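Local structure of phosphatidylinositol-specific phospholipase C1 (Streptomyces antibioticus, 3H4X) at residues G177-R182 with H280-M285; R46-A51 with A105-D110; E245-P250 with P254-F259. The protein belongs to the calcium-dependent phosphoinositide phospholipase C family and folds as a single-chain (beta/alpha)8, TIM-type barrel. One frame throughout, in Å; residues are numbered along the deposited sequence.

Contact 1 (G177-R182 with H280-M285); sequences GGWPSR and HYLLIM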
ATOM      1  N   GLY A 177      18.134  -8.754   7.604  1.00 11.05           N
ATOM      2  CA  GLY A 177      17.668  -8.366   8.927  1.00 10.71           C
ATOM      3  C   GLY A 177      16.168  -8.283   9.108  1.00 10.26           C
ATOM      4  O   GLY A 177      15.701  -8.124  10.226  1.00 10.43           O
ATOM      5  N   GLY A 178      15.414  -8.385   8.018  1.00  9.97           N
ATOM      6  CA  GLY A 178      13.957  -8.324   8.087  1.00  9.60           C
ATOM      7  C   GLY A 178      13.394  -6.971   8.492  1.00  8.86           C
ATOM      8  O   GLY A 178      14.086  -5.953   8.451  1.00  9.20           O
ATOM      9  N   TRP A 179      12.125  -6.978   8.888  1.00  8.54           N
ATOM     10  CA  TRP A 179      11.398  -5.765   9.263  1.00  8.21           C
ATOM     11  C   TRP A 179      11.381  -5.600  10.775  1.00  8.27           C
ATOM     12  O   TRP A 179      11.556  -6.567  11.507  1.00  8.52           O
ATOM     13  CB  TRP A 179       9.949  -5.851   8.774  1.00  8.13           C
ATOM     14  CG  TRP A 179       9.811  -5.891   7.291  1.00  7.73           C
ATOM     15  CD1 TRP A 179       9.940  -6.984   6.490  1.00  7.54           C
ATOM     16  CD2 TRP A 179       9.507  -4.790   6.427  1.00  7.48           C
ATOM     17  NE1 TRP A 179       9.735  -6.634   5.178  1.00  8.04           N
ATOM     18  CE2 TRP A 179       9.475  -5.290   5.113  1.00  7.58           C
ATOM     19  CE3 TRP A 179       9.260  -3.430   6.637  1.00  8.10           C
ATOM     20  CZ2 TRP A 179       9.210  -4.479   4.012  1.00  8.24           C
ATOM     21  CZ3 TRP A 179       8.998  -2.626   5.542  1.00  8.94           C
ATOM     22  CH2 TRP A 179       8.977  -3.152   4.249  1.00  8.91           C
ATOM     23  N   PRO A 180      11.147  -4.373  11.255  1.00  8.43           N
ATOM     24  CA  PRO A 180      10.968  -4.208  12.691  1.00  8.59           C
ATOM     25  C   PRO A 180       9.747  -4.966  13.206  1.00  8.69           C
ATOM     26  O   PRO A 180       8.849  -5.320  12.432  1.00  8.69           O
ATOM     27  CB  PRO A 180      10.754  -2.699  12.849  1.00  8.79           C
ATOM     28  CG  PRO A 180      11.362  -2.097  11.625  1.00  9.11           C
ATOM     29  CD  PRO A 180      11.079  -3.087  10.540  1.00  8.69           C
ATOM     30  N   SER A 181       9.723  -5.211  14.512  1.00  8.98           N
ATOM     31  CA  SER A 181       8.566  -5.825  15.140  1.00  9.74           C
ATOM     32  C   SER A 181       7.334  -4.950  14.926  1.00  9.67           C
ATOM     33  O   SER A 181       7.436  -3.732  14.761  1.00  9.62           O
ATOM     34  CB  SER A 181       8.809  -6.029  16.636  1.00 10.14           C
ATOM     35  OG  SER A 181       8.667  -4.812  17.341  1.00 11.51           O
ATOM     36  N   ARG A 182       6.165  -5.579  14.929  1.00  9.98           N
ATOM     37  CA  ARG A 182       4.921  -4.838  14.811  1.00 10.40           C
ATOM     38  C   ARG A 182       4.791  -3.823  15.947  1.00 10.31           C
ATOM     39  O   ARG A 182       4.330  -2.702  15.736  1.00 10.33           O
ATOM     40  CB  ARG A 182       3.729  -5.792  14.803  1.00 10.47           C
ATOM     41  CG  ARG A 182       3.729  -6.765  13.636  1.00 11.67           C
ATOM     42  CD  ARG A 182       2.422  -7.533  13.573  1.00 12.84           C
ATOM     43  NE  ARG A 182       1.304  -6.611  13.432  1.00 13.04           N
ATOM     44  CZ  ARG A 182       0.902  -6.099  12.273  1.00 12.50           C
ATOM     45  NH1 ARG A 182       1.516  -6.436  11.146  1.00 12.67           N
ATOM     46  NH2 ARG A 182      -0.116  -5.252  12.241  1.00 13.17           N
ATOM     47  N   HIS A 280      11.620 -12.377   3.586  1.00  8.56           N
ATOM     48  CA  HIS A 280      10.995 -11.296   4.355  1.00  8.43           C
ATOM     49  C   HIS A 280      10.373 -10.208   3.481  1.00  8.03           C
ATOM     50  O   HIS A 280      10.199  -9.069   3.919  1.00  8.62           O
ATOM     51  CB  HIS A 280      11.979 -10.690   5.358  1.00  8.62           C
ATOM     52  CG  HIS A 280      12.718 -11.714   6.160  1.00  9.47           C
ATOM     53  ND1 HIS A 280      12.077 -12.716   6.858  1.00 10.79           N
ATOM     54  CD2 HIS A 280      14.043 -11.904   6.359  1.00 10.79           C
ATOM     55  CE1 HIS A 280      12.977 -13.473   7.460  1.00 11.67           C
ATOM     56  NE2 HIS A 280      14.178 -13.003   7.171  1.00 11.66           N
ATOM     57  N   TYR A 281      10.029 -10.560   2.245  1.00  7.54           N
ATOM     58  CA  TYR A 281       9.334  -9.626   1.369  1.00  7.34           C
ATOM     59  C   TYR A 281       7.870  -9.539   1.767  1.00  7.17           C
ATOM     60  O   TYR A 281       7.289 -10.512   2.244  1.00  7.64           O
ATOM     61  CB  TYR A 281       9.415 -10.079  -0.087  1.00  7.42           C
ATOM     62  CG  TYR A 281      10.812 -10.241  -0.643  1.00  7.13           C
ATOM     63  CD1 TYR A 281      11.866  -9.451  -0.199  1.00  7.55           C
ATOM     64  CD2 TYR A 281      11.065 -11.163  -1.647  1.00  7.01           C
ATOM     65  CE1 TYR A 281      13.143  -9.596  -0.729  1.00  7.18           C
ATOM     66  CE2 TYR A 281      12.325 -11.316  -2.183  1.00  7.53           C
ATOM     67  CZ  TYR A 281      13.359 -10.533  -1.726  1.00  7.76           C
ATOM     68  OH  TYR A 281      14.605 -10.721  -2.278  1.00  8.06           O
ATOM     69  N   LEU A 282       7.262  -8.377   1.551  1.00  6.84           N
ATOM     70  CA  LEU A 282       5.833  -8.234   1.791  1.00  6.91           C
ATOM     71  C   LEU A 282       5.058  -8.729   0.584  1.00  6.82           C
ATOM     72  O   LEU A 282       5.369  -8.368  -0.549  1.00  7.33           O
ATOM     73  CB  LEU A 282       5.463  -6.785   2.103  1.00  7.10           C
ATOM     74  CG  LEU A 282       6.178  -6.176   3.310  1.00  7.56           C
ATOM     75  CD1 LEU A 282       5.669  -4.767   3.570  1.00  8.44           C
ATOM     76  CD2 LEU A 282       6.024  -7.040   4.555  1.00  8.68           C
ATOM     77  N   LEU A 283       4.052  -9.557   0.836  1.00  6.97           N
ATOM     78  CA  LEU A 283       3.249 -10.153  -0.224  1.00  7.19           C
ATOM     79  C   LEU A 283       1.785  -9.773  -0.027  1.00  6.82           C
ATOM     80  O   LEU A 283       1.130 -10.236   0.907  1.00  7.19           O
ATOM     81  CB  LEU A 283       3.417 -11.675  -0.217  1.00  7.69           C
ATOM     82  CG  LEU A 283       2.722 -12.467  -1.327  1.00  7.86           C
ATOM     83  CD1 LEU A 283       3.132 -11.969  -2.702  1.00  8.80           C
ATOM     84  CD2 LEU A 283       3.011 -13.949  -1.188  1.00  9.24           C
ATOM     85  N   ILE A 284       1.279  -8.902  -0.894  1.00  6.55           N
ATOM     86  CA  ILE A 284      -0.120  -8.483  -0.843  1.00  6.73           C
ATOM     87  C   ILE A 284      -0.925  -9.344  -1.807  1.00  6.71           C
ATOM     88  O   ILE A 284      -0.626  -9.382  -3.005  1.00  7.06           O
ATOM     89  CB  ILE A 284      -0.302  -6.992  -1.240  1.00  6.91           C
ATOM     90  CG1 ILE A 284       0.303  -6.043  -0.201  1.00  8.08           C
ATOM     91  CG2 ILE A 284      -1.779  -6.661  -1.395  1.00  7.81           C
ATOM     92  CD1 ILE A 284       1.801  -6.081  -0.099  1.00 10.42           C
ATOM     93  N   MET A 285      -1.940 -10.028  -1.281  1.00  6.93           N
ATOM     94  CA  MET A 285      -2.812 -10.866  -2.094  1.00  7.40           C
ATOM     95  C   MET A 285      -4.184 -10.219  -2.220  1.00  7.42           C
ATOM     96  O   MET A 285      -4.910 -10.065  -1.233  1.00  8.22           O
ATOM     97  CB  MET A 285      -2.940 -12.265  -1.501  1.00  7.60           C
ATOM     98  CG  MET A 285      -1.632 -13.024  -1.414  1.00  7.83           C
ATOM     99  SD  MET A 285      -1.951 -14.785  -1.258  1.00  9.00           S
ATOM    100  CE  MET A 285      -0.284 -15.437  -1.159  1.00  9.33           C
TER

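Contact 2 (R46-A51 with A105-D110); sequences RYFADA and AGCLSD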
ATOM      1  N   ARG A  46     -18.044   6.427   5.389  1.00  9.99           N
ATOM      2  CA  ARG A  46     -18.578   7.768   5.219  1.00  9.98           C
ATOM      3  C   ARG A  46     -17.467   8.814   5.192  1.00  9.37           C
ATOM      4  O   ARG A  46     -17.465   9.714   4.353  1.00  9.53           O
ATOM      5  CB  ARG A  46     -19.590   8.087   6.320  1.00 10.84           C
ATOM      6  CG  ARG A  46     -20.258   9.436   6.149  1.00 12.69           C
ATOM      7  CD  ARG A  46     -21.378   9.638   7.149  1.00 16.21           C
ATOM      8  NE  ARG A  46     -21.890  11.005   7.114  1.00 19.43           N
ATOM      9  CZ  ARG A  46     -22.650  11.495   6.140  1.00 20.98           C
ATOM     10  NH1 ARG A  46     -22.986  10.731   5.108  1.00 21.64           N
ATOM     11  NH2 ARG A  46     -23.071  12.751   6.193  1.00 22.22           N
ATOM     12  N   TYR A  47     -16.532   8.689   6.129  1.00  9.09           N
ATOM     13  CA  TYR A  47     -15.349   9.541   6.172  1.00  8.84           C
ATOM     14  C   TYR A  47     -14.108   8.671   6.161  1.00  8.37           C
ATOM     15  O   TYR A  47     -14.139   7.533   6.633  1.00  7.99           O
ATOM     16  CB  TYR A  47     -15.337  10.395   7.440  1.00  9.31           C
ATOM     17  CG  TYR A  47     -16.442  11.420   7.498  1.00 10.99           C
ATOM     18  CD1 TYR A  47     -16.301  12.665   6.899  1.00 13.09           C
ATOM     19  CD2 TYR A  47     -17.628  11.145   8.164  1.00 12.49           C
ATOM     20  CE1 TYR A  47     -17.323  13.604   6.962  1.00 14.49           C
ATOM     21  CE2 TYR A  47     -18.648  12.070   8.227  1.00 14.72           C
ATOM     22  CZ  TYR A  47     -18.490  13.293   7.629  1.00 15.11           C
ATOM     23  OH  TYR A  47     -19.513  14.210   7.698  1.00 17.52           O
ATOM     24  N   PHE A  48     -13.010   9.206   5.643  1.00  7.99           N
ATOM     25  CA  PHE A  48     -11.765   8.457   5.676  1.00  7.90           C
ATOM     26  C   PHE A  48     -11.382   8.091   7.112  1.00  7.69           C
ATOM     27  O   PHE A  48     -10.763   7.057   7.346  1.00  7.72           O
ATOM     28  CB  PHE A  48     -10.626   9.194   4.965  1.00  8.42           C
ATOM     29  CG  PHE A  48      -9.473   8.299   4.634  1.00  8.55           C
ATOM     30  CD1 PHE A  48      -9.621   7.291   3.698  1.00  9.74           C
ATOM     31  CD2 PHE A  48      -8.256   8.428   5.285  1.00  9.31           C
ATOM     32  CE1 PHE A  48      -8.574   6.440   3.396  1.00  9.86           C
ATOM     33  CE2 PHE A  48      -7.203   7.580   4.981  1.00 10.16           C
ATOM     34  CZ  PHE A  48      -7.364   6.588   4.036  1.00 10.35           C
ATOM     35  N   ALA A  49     -11.769   8.926   8.075  1.00  7.44           N
ATOM     36  CA  ALA A  49     -11.530   8.609   9.481  1.00  7.72           C
ATOM     37  C   ALA A  49     -12.142   7.261   9.841  1.00  7.56           C
ATOM     38  O   ALA A  49     -11.601   6.529  10.665  1.00  7.64           O
ATOM     39  CB  ALA A  49     -12.093   9.702  10.382  1.00  8.47           C
ATOM     40  N   ASP A  50     -13.285   6.944   9.241  1.00  7.65           N
ATOM     41  CA  ASP A  50     -13.920   5.654   9.486  1.00  8.07           C
ATOM     42  C   ASP A  50     -13.093   4.499   8.920  1.00  7.96           C
ATOM     43  O   ASP A  50     -13.039   3.424   9.512  1.00  8.23           O
ATOM     44  CB  ASP A  50     -15.340   5.625   8.924  1.00  8.55           C
ATOM     45  CG  ASP A  50     -16.241   6.638   9.593  1.00  9.10           C
ATOM     46  OD1 ASP A  50     -16.242   6.698  10.842  1.00  9.81           O
ATOM     47  OD2 ASP A  50     -16.930   7.381   8.867  1.00 10.70           O
ATOM     48  N   ALA A  51     -12.445   4.717   7.777  1.00  7.92           N
ATOM     49  CA  ALA A  51     -11.539   3.706   7.234  1.00  7.80           C
ATOM     50  C   ALA A  51     -10.371   3.503   8.199  1.00  7.63           C
ATOM     51  O   ALA A  51      -9.967   2.372   8.480  1.00  7.92           O
ATOM     52  CB  ALA A  51     -11.037   4.117   5.856  1.00  8.27           C
ATOM     53  N   ALA A 105      -3.762  15.470  -0.805  1.00  8.60           N
ATOM     54  CA  ALA A 105      -3.335  16.298   0.317  1.00  8.82           C
ATOM     55  C   ALA A 105      -4.377  16.285   1.436  1.00  8.90           C
ATOM     56  O   ALA A 105      -4.027  16.278   2.618  1.00  9.21           O
ATOM     57  CB  ALA A 105      -3.039  17.722  -0.139  1.00  9.45           C
ATOM     58  N   GLY A 106      -5.655  16.285   1.065  1.00  9.07           N
ATOM     59  CA  GLY A 106      -6.732  16.215   2.047  1.00  9.31           C
ATOM     60  C   GLY A 106      -6.751  14.888   2.787  1.00  9.12           C
ATOM     61  O   GLY A 106      -6.963  14.841   4.000  1.00  9.38           O
ATOM     62  N   CYS A 107      -6.533  13.804   2.054  1.00  8.82           N
ATOM     63  CA  CYS A 107      -6.432  12.488   2.663  1.00  9.12           C
ATOM     64  C   CYS A 107      -5.294  12.447   3.682  1.00  8.59           C
ATOM     65  O   CYS A 107      -5.457  11.966   4.805  1.00  8.39           O
ATOM     66  CB  CYS A 107      -6.202  11.435   1.582  1.00  9.41           C
ATOM     67  SG  CYS A 107      -6.027   9.768   2.213  1.00 13.33           S
ATOM     68  N   LEU A 108      -4.133  12.947   3.278  1.00  8.02           N
ATOM     69  CA  LEU A 108      -2.970  12.978   4.150  1.00  7.89           C
ATOM     70  C   LEU A 108      -3.227  13.818   5.396  1.00  7.98           C
ATOM     71  O   LEU A 108      -2.765  13.480   6.487  1.00  8.07           O
ATOM     72  CB  LEU A 108      -1.750  13.494   3.387  1.00  7.95           C
ATOM     73  CG  LEU A 108      -1.222  12.576   2.283  1.00  7.80           C
ATOM     74  CD1 LEU A 108      -0.238  13.341   1.410  1.00  8.52           C
ATOM     75  CD2 LEU A 108      -0.585  11.320   2.867  1.00  8.94           C
ATOM     76  N   SER A 109      -3.965  14.912   5.238  1.00  8.61           N
ATOM     77  CA  SER A 109      -4.351  15.718   6.388  1.00  9.37           C
ATOM     78  C   SER A 109      -5.225  14.915   7.350  1.00  9.22           C
ATOM     79  O   SER A 109      -5.031  14.971   8.566  1.00  9.14           O
ATOM     80  CB  SER A 109      -5.074  16.991   5.945  1.00  9.92           C
ATOM     81  OG  SER A 109      -4.196  17.863   5.260  1.00 12.38           O
ATOM     82  N   ASP A 110      -6.189  14.168   6.818  1.00  9.27           N
ATOM     83  CA  ASP A 110      -7.031  13.325   7.666  1.00  9.23           C
ATOM     84  C   ASP A 110      -6.166  12.323   8.422  1.00  8.80           C
ATOM     85  O   ASP A 110      -6.364  12.088   9.619  1.00  9.01           O
ATOM     86  CB  ASP A 110      -8.072  12.560   6.841  1.00  9.56           C
ATOM     87  CG  ASP A 110      -9.195  13.443   6.330  1.00 10.15           C
ATOM     88  OD1 ASP A 110      -9.145  14.672   6.539  1.00 11.57           O
ATOM     89  OD2 ASP A 110     -10.132  12.891   5.709  1.00 10.71           O
TER
HETATM   90  O   HOH W   1     -11.972  11.731   7.464  1.00 11.87           O

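Contact 3 (E245-P250 with P254-F259); sequences ERYADP and PWFVVF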
ATOM      1  N   GLU A 245      12.663 -10.227 -12.234  1.00  7.73           N
ATOM      2  CA  GLU A 245      13.367 -10.559 -13.467  1.00  8.27           C
ATOM      3  C   GLU A 245      12.666  -9.950 -14.685  1.00  8.45           C
ATOM      4  O   GLU A 245      13.239  -9.925 -15.772  1.00  8.91           O
ATOM      5  CB  GLU A 245      13.520 -12.073 -13.616  1.00  9.04           C
ATOM      6  CG  GLU A 245      14.330 -12.739 -12.506  1.00 10.32           C
ATOM      7  CD  GLU A 245      15.824 -12.453 -12.574  1.00 11.26           C
ATOM      8  OE1 GLU A 245      16.281 -11.780 -13.523  1.00 11.08           O
ATOM      9  OE2 GLU A 245      16.551 -12.910 -11.664  1.00 12.78           O
ATOM     10  N   ARG A 246      11.445  -9.443 -14.504  1.00  8.54           N
ATOM     11  CA  ARG A 246      10.733  -8.754 -15.579  1.00  8.71           C
ATOM     12  C   ARG A 246      11.384  -7.422 -15.931  1.00  8.92           C
ATOM     13  O   ARG A 246      11.155  -6.899 -17.015  1.00  9.49           O
ATOM     14  CB  ARG A 246       9.272  -8.500 -15.194  1.00  8.80           C
ATOM     15  CG  ARG A 246       9.080  -7.354 -14.207  1.00  8.72           C
ATOM     16  CD  ARG A 246       7.613  -7.100 -13.899  1.00  9.40           C
ATOM     17  NE  ARG A 246       6.969  -8.275 -13.325  1.00 10.02           N
ATOM     18  CZ  ARG A 246       5.722  -8.290 -12.866  1.00  9.85           C
ATOM     19  NH1 ARG A 246       4.985  -7.189 -12.923  1.00 10.63           N
ATOM     20  NH2 ARG A 246       5.218  -9.405 -12.358  1.00 10.40           N
ATOM     21  N   TYR A 247      12.168  -6.863 -15.015  1.00  8.73           N
ATOM     22  CA  TYR A 247      12.846  -5.593 -15.262  1.00  9.08           C
ATOM     23  C   TYR A 247      14.204  -5.862 -15.888  1.00  9.53           C
ATOM     24  O   TYR A 247      15.034  -6.555 -15.303  1.00  9.50           O
ATOM     25  CB  TYR A 247      12.993  -4.793 -13.964  1.00  8.98           C
ATOM     26  CG  TYR A 247      11.677  -4.595 -13.248  1.00  8.25           C
ATOM     27  CD1 TYR A 247      10.671  -3.820 -13.809  1.00  8.80           C
ATOM     28  CD2 TYR A 247      11.428  -5.206 -12.027  1.00  8.67           C
ATOM     29  CE1 TYR A 247       9.455  -3.649 -13.169  1.00  8.83           C
ATOM     30  CE2 TYR A 247      10.218  -5.039 -11.378  1.00  8.52           C
ATOM     31  CZ  TYR A 247       9.235  -4.264 -11.952  1.00  8.44           C
ATOM     32  OH  TYR A 247       8.033  -4.103 -11.300  1.00  8.63           O
ATOM     33  N   ALA A 248      14.426  -5.316 -17.080  1.00 10.62           N
ATOM     34  CA  ALA A 248      15.654  -5.587 -17.819  1.00 11.57           C
ATOM     35  C   ALA A 248      16.886  -4.965 -17.167  1.00 11.81           C
ATOM     36  O   ALA A 248      18.005  -5.426 -17.387  1.00 12.34           O
ATOM     37  CB  ALA A 248      15.524  -5.130 -19.267  1.00 12.35           C
ATOM     38  N   ASP A 249      16.686  -3.913 -16.378  1.00 12.13           N
ATOM     39  CA  ASP A 249      17.796  -3.281 -15.672  1.00 12.53           C
ATOM     40  C   ASP A 249      17.953  -3.893 -14.286  1.00 12.24           C
ATOM     41  O   ASP A 249      17.151  -3.628 -13.391  1.00 12.28           O
ATOM     42  CB  ASP A 249      17.582  -1.770 -15.561  1.00 13.07           C
ATOM     43  CG  ASP A 249      18.740  -1.065 -14.877  1.00 14.06           C
ATOM     44  OD1 ASP A 249      19.718  -1.742 -14.493  1.00 14.36           O
ATOM     45  OD2 ASP A 249      18.668   0.172 -14.717  1.00 16.42           O
ATOM     46  N   PRO A 250      18.992  -4.717 -14.094  1.00 12.09           N
ATOM     47  CA  PRO A 250      19.164  -5.391 -12.810  1.00 12.20           C
ATOM     48  C   PRO A 250      19.321  -4.411 -11.649  1.00 11.85           C
ATOM     49  O   PRO A 250      19.027  -4.760 -10.507  1.00 11.82           O
ATOM     50  CB  PRO A 250      20.457  -6.195 -12.993  1.00 12.65           C
ATOM     51  CG  PRO A 250      20.692  -6.245 -14.456  1.00 13.50           C
ATOM     52  CD  PRO A 250      20.072  -5.029 -15.046  1.00 12.35           C
ATOM     53  N   PRO A 254      16.743  -4.520  -6.813  1.00  8.14           N
ATOM     54  CA  PRO A 254      16.835  -4.597  -5.349  1.00  8.25           C
ATOM     55  C   PRO A 254      16.102  -3.479  -4.607  1.00  7.88           C
ATOM     56  O   PRO A 254      16.192  -3.395  -3.381  1.00  8.15           O
ATOM     57  CB  PRO A 254      18.341  -4.531  -5.081  1.00  8.86           C
ATOM     58  CG  PRO A 254      18.900  -3.834  -6.257  1.00  9.53           C
ATOM     59  CD  PRO A 254      18.045  -4.217  -7.435  1.00  8.54           C
ATOM     60  N   TRP A 255      15.369  -2.643  -5.336  1.00  7.27           N
ATOM     61  CA  TRP A 255      14.550  -1.609  -4.713  1.00  7.22           C
ATOM     62  C   TRP A 255      13.097  -2.042  -4.569  1.00  6.98           C
ATOM     63  O   TRP A 255      12.281  -1.300  -4.027  1.00  7.47           O
ATOM     64  CB  TRP A 255      14.723  -0.270  -5.449  1.00  8.00           C
ATOM     65  CG  TRP A 255      16.117   0.207  -5.245  1.00  8.54           C
ATOM     66  CD1 TRP A 255      17.132   0.206  -6.153  1.00  9.34           C
ATOM     67  CD2 TRP A 255      16.680   0.659  -4.012  1.00  9.01           C
ATOM     68  NE1 TRP A 255      18.290   0.662  -5.567  1.00  9.78           N
ATOM     69  CE2 TRP A 255      18.036   0.947  -4.250  1.00  9.51           C
ATOM     70  CE3 TRP A 255      16.159   0.866  -2.731  1.00  8.87           C
ATOM     71  CZ2 TRP A 255      18.883   1.432  -3.252  1.00 10.06           C
ATOM     72  CZ3 TRP A 255      17.001   1.342  -1.740  1.00  9.35           C
ATOM     73  CH2 TRP A 255      18.349   1.621  -2.009  1.00 10.11           C
ATOM     74  N   PHE A 256      12.805  -3.265  -5.015  1.00  6.72           N
ATOM     75  CA  PHE A 256      11.487  -3.881  -4.862  1.00  6.77           C
ATOM     76  C   PHE A 256      11.525  -4.952  -3.774  1.00  6.60           C
ATOM     77  O   PHE A 256      12.160  -5.997  -3.944  1.00  7.17           O
ATOM     78  CB  PHE A 256      11.056  -4.543  -6.168  1.00  6.74           C
ATOM     79  CG  PHE A 256      10.767  -3.584  -7.286  1.00  6.75           C
ATOM     80  CD1 PHE A 256       9.546  -2.930  -7.360  1.00  7.79           C
ATOM     81  CD2 PHE A 256      11.702  -3.361  -8.283  1.00  7.66           C
ATOM     82  CE1 PHE A 256       9.270  -2.063  -8.402  1.00  8.20           C
ATOM     83  CE2 PHE A 256      11.428  -2.496  -9.326  1.00  8.05           C
ATOM     84  CZ  PHE A 256      10.209  -1.845  -9.385  1.00  8.53           C
ATOM     85  N   VAL A 257      10.833  -4.702  -2.668  1.00  6.39           N
ATOM     86  CA  VAL A 257      10.732  -5.694  -1.599  1.00  6.59           C
ATOM     87  C   VAL A 257       9.272  -5.959  -1.233  1.00  6.15           C
ATOM     88  O   VAL A 257       8.973  -6.578  -0.207  1.00  6.91           O
ATOM     89  CB  VAL A 257      11.544  -5.291  -0.352  1.00  6.65           C
ATOM     90  CG1 VAL A 257      13.027  -5.206  -0.696  1.00  7.61           C
ATOM     91  CG2 VAL A 257      11.050  -3.964   0.221  1.00  7.34           C
ATOM     92  N   VAL A 258       8.375  -5.478  -2.093  1.00  6.01           N
ATOM     93  CA  VAL A 258       6.936  -5.635  -1.938  1.00  5.91           C
ATOM     94  C   VAL A 258       6.378  -6.160  -3.254  1.00  5.62           C
ATOM     95  O   VAL A 258       6.802  -5.734  -4.331  1.00  5.67           O
ATOM     96  CB  VAL A 258       6.262  -4.294  -1.564  1.00  6.00           C
ATOM     97  CG1 VAL A 258       4.761  -4.482  -1.338  1.00  6.59           C
ATOM     98  CG2 VAL A 258       6.933  -3.695  -0.335  1.00  7.04           C
ATOM     99  N   PHE A 259       5.439  -7.093  -3.152  1.00  5.90           N
ATOM    100  CA  PHE A 259       4.860  -7.776  -4.300  1.00  6.03           C
ATOM    101  C   PHE A 259       3.362  -7.814  -4.088  1.00  6.10           C
ATOM    102  O   PHE A 259       2.896  -7.972  -2.962  1.00  6.76           O
ATOM    103  CB  PHE A 259       5.442  -9.181  -4.411  1.00  6.64           C
ATOM    104  CG  PHE A 259       6.924  -9.185  -4.586  1.00  6.42           C
ATOM    105  CD1 PHE A 259       7.483  -9.279  -5.850  1.00  6.96           C
ATOM    106  CD2 PHE A 259       7.765  -9.043  -3.495  1.00  6.52           C
ATOM    107  CE1 PHE A 259       8.855  -9.250  -6.014  1.00  7.96           C
ATOM    108  CE2 PHE A 259       9.137  -9.020  -3.651  1.00  7.41           C
ATOM    109  CZ  PHE A 259       9.682  -9.129  -4.914  1.00  8.02           C
TER

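Contact 1 (G177-R182 with H280-M285)
Gly-178 and His-280 bring the two segments closest, their CA atoms 5.6 Å apart, and both have positive phi just past the end of a helix. Gly-178 leaves helix 170-177, while His-280 closes the helix before it with a Schellman motif and leads into strand 282-286, one of the parallel strands of the TIM-type barrel. Segment 177-182 is an irregular loop, so the two chains make no paired strands; a side chain spans the gap instead.

That side chain is the indole of Trp-179. Its NE1 donates to His-280 O at 2.8 Å, a bond moderately bent at the hydrogen (142°) although the carbonyl points almost straight at the nitrogen. The oxygen lies in the indole plane, so the bond fixes the rotation of the ring and satisfies the buried N-H. With CG beside the backbone N (chi1 -64°), the ring reaches over to strand 282-286, whose residue Leu-282 covers part of one of its faces, Leu-282 CG coming within 3.5 Å of Trp-179 CZ2. Val-174 of helix 170-177 and Phe-232 also border the indole.

Nearer the surface, CD2 of the His-280 imidazole packs obliquely on Gly-178 CA at 4.0 Å. Leu-282 CD2 makes a CH-pi contact 4.1 Å from the centroid of the Trp-179 five-membered ring, while Leu-282 CD1 lies by the benzo rim, 3.6 Å from Trp-179 CZ2.

Contact 2 (R46-A51 with A105-D110)
Asp-110 OD2 is the polar centre of this contact. It accepts from water 1 at 2.8 Å and from the backbone N of Glu-87, and it lies 3.8 Å from Phe-48 CB on the other segment. Water 1 in turn accepts from Ala-49 N at 2.9 Å, so it bridges the carboxylate of Asp-110, on helix 104-117, to an N-H in the first turn of helix 48-52. A negative group near that helix start would be expected to interact favourably with the helix dipole. The second oxygen, OD1, takes the N-H of Ala-89, and with both oxygens engaged the carboxylate is held in a buried setting.

Helix 48-52 is also capped from within. Tyr-47 occupies the N-cap, and its N donates to Asp-50 OD2 at 3.1 Å, reaching the anti side of the carboxylate from 24° out of its plane; this is the half of a capping box in which the N3 side chain accepts. Asp-50 OD1 forms a salt bridge with Arg-96.

Beside the water bridge the contact is apolar. Phe-48 turns CG anti to its N (chi1 -163°), which directs the ring at Cys-107. The sulfur sits over one ring face, 4.0 Å from the Phe-48 centroid and 20° off the normal, displaced toward the rim where CE2 is nearest to SG at 3.7 Å. Phe-48 and Cys-107 both also rest on Leu-61 of strand 58-64. The pair is a cysteine sulfur-aromatic contact, placed in the layer between a barrel strand and the helices packed outside it.

Contact 3 (E245-P250 with P254-F259)
Tyr-247 and Phe-256 reach toward each other from opposite directions and meet with their rings almost parallel, the planes only 4° apart. The rings are slid well past one another, with centroids 4.6 Å apart, so rim lies over rim and little of either face is shared. Tyr-247 CE2 stands over the edge region of the phenyl face, 3.5 Å from Phe-256 CE2, and the hydroxyl end continues along the same ring, with Tyr-247 OH 3.7 Å from Phe-256 CZ. Both side chains place CG beside the backbone N (chi1 -54° in Tyr-247, -68° in Phe-256), which lets the rings bridge main chains whose CA atoms are 10.6 Å apart.

The opposite face of the tyrosine is covered by its own neighbour: Arg-246 CG lies 3.6 Å above the centre of the Tyr-247 ring, leaving the phenol sandwiched between an aliphatic chain and an aromatic rim. Its hydroxyl is hydrogen-bonded to Asp-210 OD2.

Where the loop turns back, Pro-250 O touches Pro-254 CD at 3.3 Å in plain van der Waals contact. Arg-253 ties this turn together, bonding to Tyr-247 O and forming a salt bridge with Glu-245, a residue that also lines an acetyl group pocket. The aromatic pair packs beside the barrel wall: both side chains touch Val-235 of strand 232-236, while helix 209-222 packs against them with Val-211 on Tyr-247 and Ala-214 on Phe-256, and Phe-256 comes two residues before strand 258-262.

Contacts 1 and 3 include the starts of neighbouring parallel strands of the barrel, 282-286 and 258-262, and touch directly: Ile-284 N lies 2.8 Å from Phe-259 O, and Leu-282 O 2.9 Å from Phe-259 N, both probable hydrogen bonds. Along the chain, contact 3 is nested within the loop that contact 1 closes. Contact 2 stands apart on the other side of the chain's centre, its centre about 26 Å from that of contact 1 and 32 Å from that of contact 3. It is buried and joins two helices through water and sulfur. The other two are only partly buried, contact 1 combining a direct hydrogen bond with packing, contact 3 relying on packing alone.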